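Local atomic coordinates of sensor protein (Pseudomonas syringae pv. tomato, PDB entry 2R8R), a protein that probably acts as the ATP-dependent sensor histidine kinase KdpD of a two-component system, of which this chain is the cytoplasmic N-terminal, P-loop-containing sensor domain. Residues 13-18 and 125-130. Residues are numbered along the deposited sequence; the frame is centred on the assembly and turned at random.
Sequences AAPGVG and NVQHLE. With SO4 (sulfate ion), chain C.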
ATOM      1  N   ALA A  13      -2.792  -9.136   4.705  1.00 15.43           N
ATOM      2  CA  ALA A  13      -4.167  -9.667   4.622  1.00 15.15           C
ATOM      3  C   ALA A  13      -5.260  -8.572   4.701  1.00 15.48           C
ATOM      4  O   ALA A  13      -6.361  -8.743   4.188  1.00 15.34           O
ATOM      5  CB  ALA A  13      -4.399 -10.686   5.743  1.00 15.46           C
ATOM      6  N   ALA A  14      -4.937  -7.450   5.349  1.00 15.52           N
ATOM      7  CA  ALA A  14      -5.921  -6.446   5.693  1.00 15.60           C
ATOM      8  C   ALA A  14      -5.225  -5.203   6.187  1.00 15.53           C
ATOM      9  O   ALA A  14      -4.034  -5.243   6.528  1.00 15.96           O
ATOM     10  CB  ALA A  14      -6.922  -6.980   6.837  1.00 15.03           C
ATOM     11  N   PRO A  15      -5.981  -4.090   6.248  1.00 15.08           N
ATOM     12  CA  PRO A  15      -5.584  -2.897   6.950  1.00 14.62           C
ATOM     13  C   PRO A  15      -5.278  -3.202   8.433  1.00 14.11           C
ATOM     14  O   PRO A  15      -6.026  -3.942   9.085  1.00 12.76           O
ATOM     15  CB  PRO A  15      -6.837  -1.998   6.817  1.00 14.95           C
ATOM     16  CG  PRO A  15      -7.499  -2.438   5.612  1.00 14.73           C
ATOM     17  CD  PRO A  15      -7.289  -3.914   5.595  1.00 14.97           C
ATOM     18  N   GLY A  16      -4.182  -2.642   8.927  1.00 13.22           N
ATOM     19  CA  GLY A  16      -3.821  -2.740  10.320  1.00 13.37           C
ATOM     20  C   GLY A  16      -2.809  -3.806  10.658  1.00 13.37           C
ATOM     21  O   GLY A  16      -2.486  -3.956  11.813  1.00 13.36           O
ATOM     22  N   VAL A  17      -2.299  -4.540   9.670  1.00 13.43           N
ATOM     23  CA  VAL A  17      -1.340  -5.617   9.937  1.00 13.08           C
ATOM     24  C   VAL A  17       0.106  -5.140  10.080  1.00 13.03           C
ATOM     25  O   VAL A  17       0.953  -5.886  10.558  1.00 12.20           O
ATOM     26  CB  VAL A  17      -1.461  -6.786   8.905  1.00 13.99           C
ATOM     27  CG1 VAL A  17      -2.852  -7.423   9.020  1.00 12.64           C
ATOM     28  CG2 VAL A  17      -1.103  -6.323   7.440  1.00 10.83           C
ATOM     29  N   GLY A  18       0.364  -3.877   9.741  1.00 13.42           N
ATOM     30  CA  GLY A  18       1.694  -3.277   9.881  1.00 12.95           C
ATOM     31  C   GLY A  18       2.526  -3.141   8.629  1.00 12.39           C
ATOM     32  O   GLY A  18       3.729  -3.017   8.694  1.00 12.72           O
ATOM     33  N   ASN A 125      -2.813  -4.756   0.197  1.00 13.74           N
ATOM     34  CA  ASN A 125      -3.638  -5.826   0.795  1.00 14.39           C
ATOM     35  C   ASN A 125      -4.062  -6.857  -0.235  1.00 14.65           C
ATOM     36  O   ASN A 125      -4.322  -6.521  -1.376  1.00 15.18           O
ATOM     37  CB  ASN A 125      -4.858  -5.258   1.499  1.00 13.82           C
ATOM     38  CG  ASN A 125      -4.504  -4.564   2.756  1.00 14.13           C
ATOM     39  OD1 ASN A 125      -4.960  -3.441   3.033  1.00 18.42           O
ATOM     40  ND2 ASN A 125      -3.645  -5.186   3.516  1.00  9.01           N
ATOM     41  N   VAL A 126      -4.141  -8.111   0.187  1.00 15.65           N
ATOM     42  CA  VAL A 126      -4.337  -9.219  -0.745  1.00 16.41           C
ATOM     43  C   VAL A 126      -5.649  -9.145  -1.532  1.00 16.87           C
ATOM     44  O   VAL A 126      -5.710  -9.663  -2.642  1.00 16.50           O
ATOM     45  CB  VAL A 126      -4.227 -10.573  -0.031  1.00 16.11           C
ATOM     46  CG1 VAL A 126      -5.438 -10.835   0.846  1.00 13.68           C
ATOM     47  CG2 VAL A 126      -4.037 -11.643  -1.048  1.00 16.26           C
ATOM     48  N   GLN A 127      -6.666  -8.491  -0.958  1.00 17.46           N
ATOM     49  CA  GLN A 127      -8.016  -8.378  -1.558  1.00 18.93           C
ATOM     50  C   GLN A 127      -8.067  -7.711  -2.934  1.00 19.53           C
ATOM     51  O   GLN A 127      -9.022  -7.923  -3.709  1.00 19.34           O
ATOM     52  CB  GLN A 127      -8.946  -7.581  -0.630  1.00 18.55           C
ATOM     53  CG  GLN A 127      -8.470  -6.164  -0.386  1.00 20.43           C
ATOM     54  CD  GLN A 127      -9.261  -5.420   0.660  1.00 22.95           C
ATOM     55  OE1 GLN A 127     -10.292  -4.846   0.311  1.00 28.25           O
ATOM     56  NE2 GLN A 127      -8.774  -5.387   1.950  1.00 23.09           N
ATOM     57  N   HIS A 128      -7.053  -6.891  -3.220  1.00 20.24           N
ATOM     58  CA  HIS A 128      -6.988  -6.114  -4.447  1.00 20.61           C
ATOM     59  C   HIS A 128      -6.573  -6.901  -5.656  1.00 21.92           C
ATOM     60  O   HIS A 128      -6.832  -6.489  -6.771  1.00 23.41           O
ATOM     61  CB  HIS A 128      -6.077  -4.902  -4.261  1.00 20.37           C
ATOM     62  CG  HIS A 128      -6.550  -3.976  -3.190  1.00 19.01           C
ATOM     63  ND1 HIS A 128      -7.621  -3.119  -3.361  1.00 17.94           N
ATOM     64  CD2 HIS A 128      -6.129  -3.811  -1.916  1.00 17.44           C
ATOM     65  CE1 HIS A 128      -7.817  -2.445  -2.246  1.00 18.76           C
ATOM     66  NE2 HIS A 128      -6.925  -2.847  -1.353  1.00 20.62           N
ATOM     67  N   LEU A 129      -5.969  -8.057  -5.463  1.00 23.60           N
ATOM     68  CA  LEU A 129      -5.589  -8.878  -6.601  1.00 24.96           C
ATOM     69  C   LEU A 129      -6.803  -9.287  -7.450  1.00 25.69           C
ATOM     70  O   LEU A 129      -7.768  -9.832  -6.911  1.00 25.77           O
ATOM     71  CB  LEU A 129      -4.836 -10.116  -6.130  1.00 24.59           C
ATOM     72  CG  LEU A 129      -3.443  -9.791  -5.584  1.00 25.54           C
ATOM     73  CD1 LEU A 129      -2.801 -11.054  -5.030  1.00 26.24           C
ATOM     74  CD2 LEU A 129      -2.573  -9.149  -6.691  1.00 24.93           C
ATOM     75  N   GLU A 130      -6.714  -9.057  -8.768  1.00 26.42           N
ATOM     76  CA  GLU A 130      -7.798  -9.386  -9.712  1.00 27.42           C
ATOM     77  C   GLU A 130      -8.365 -10.805  -9.581  1.00 28.00           C
ATOM     78  O   GLU A 130      -9.575 -10.987  -9.456  1.00 27.33           O
ATOM     79  CB  GLU A 130      -7.332  -9.171 -11.159  1.00 27.77           C
ATOM     80  CG  GLU A 130      -7.794  -7.869 -11.769  1.00 28.75           C
ATOM     81  CD  GLU A 130      -7.130  -7.576 -13.114  1.00 28.84           C
ATOM     82  OE1 GLU A 130      -6.583  -8.496 -13.770  1.00 30.79           O
ATOM     83  OE2 GLU A 130      -7.147  -6.399 -13.506  1.00 30.46           O
TER
HETATM   84  S   SO4 C 226      -1.146  -1.322   7.644  1.00 19.03           S
HETATM   85  O1  SO4 C 226      -2.454  -0.919   7.204  1.00 22.03           O
HETATM   86  O2  SO4 C 226      -0.919  -1.173   9.045  1.00 18.73           O
HETATM   87  O3  SO4 C 226      -1.101  -2.705   7.158  1.00 16.23           O
HETATM   88  O4  SO4 C 226      -0.165  -0.382   7.082  1.00 17.98           O
HETATM   89  O   HOH W   1      -7.176  -7.659   2.049  1.00 22.96           O
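The oxygen of water 1 is held by three bonds, and it ties the loop 13-18 to the segment 125-130, with its 3-10 turn at 126-128. It donates to A13 O, 2.5 Å from the water, and accepts from Q127 N and from Q127 NE2, the latter 2.8 Å from the water. In Q127, chi1 of 61° sets CG in the crowded position between the backbone N and carbonyl carbon; the chain then runs out extended and turns its terminal amide so that NE2 joins the residue's own N on one water.

Beside this bridge, the N125 carboxamide lies against the A14-P15 peptide. Its CG is anti to the carbonyl carbon (chi1 -72°), placing ND2 3.0 Å from A14 O and OD1 3.5 Å from P15 CD; the proline ring and this side chain cross nearly at right angles. ND2 also makes a weak hydrogen bond to G12 O, at the end of strand 7-12. V126 CG1 packs 4.0 Å from A13 O, and its side chain also touches L200 and T207 of helix 194-209.

The type II turn A14-V17 and G18 behind it present amides to a sulfate, probably from the crystallisation liquor. G16 N points almost straight at SO4 O1 (3.0 Å, 173°), G18 N binds O2 at a more bent angle, and K19 NZ and T20 N add further bonds. This strand-loop-helix geometry fits a Walker A motif, the sulfate probably marking a nucleotide phosphate site. The clear polar link between the segments thus runs through water, while the loop amides, with K19 and T20 at the start of helix 19-32, would be expected to favour an anion here.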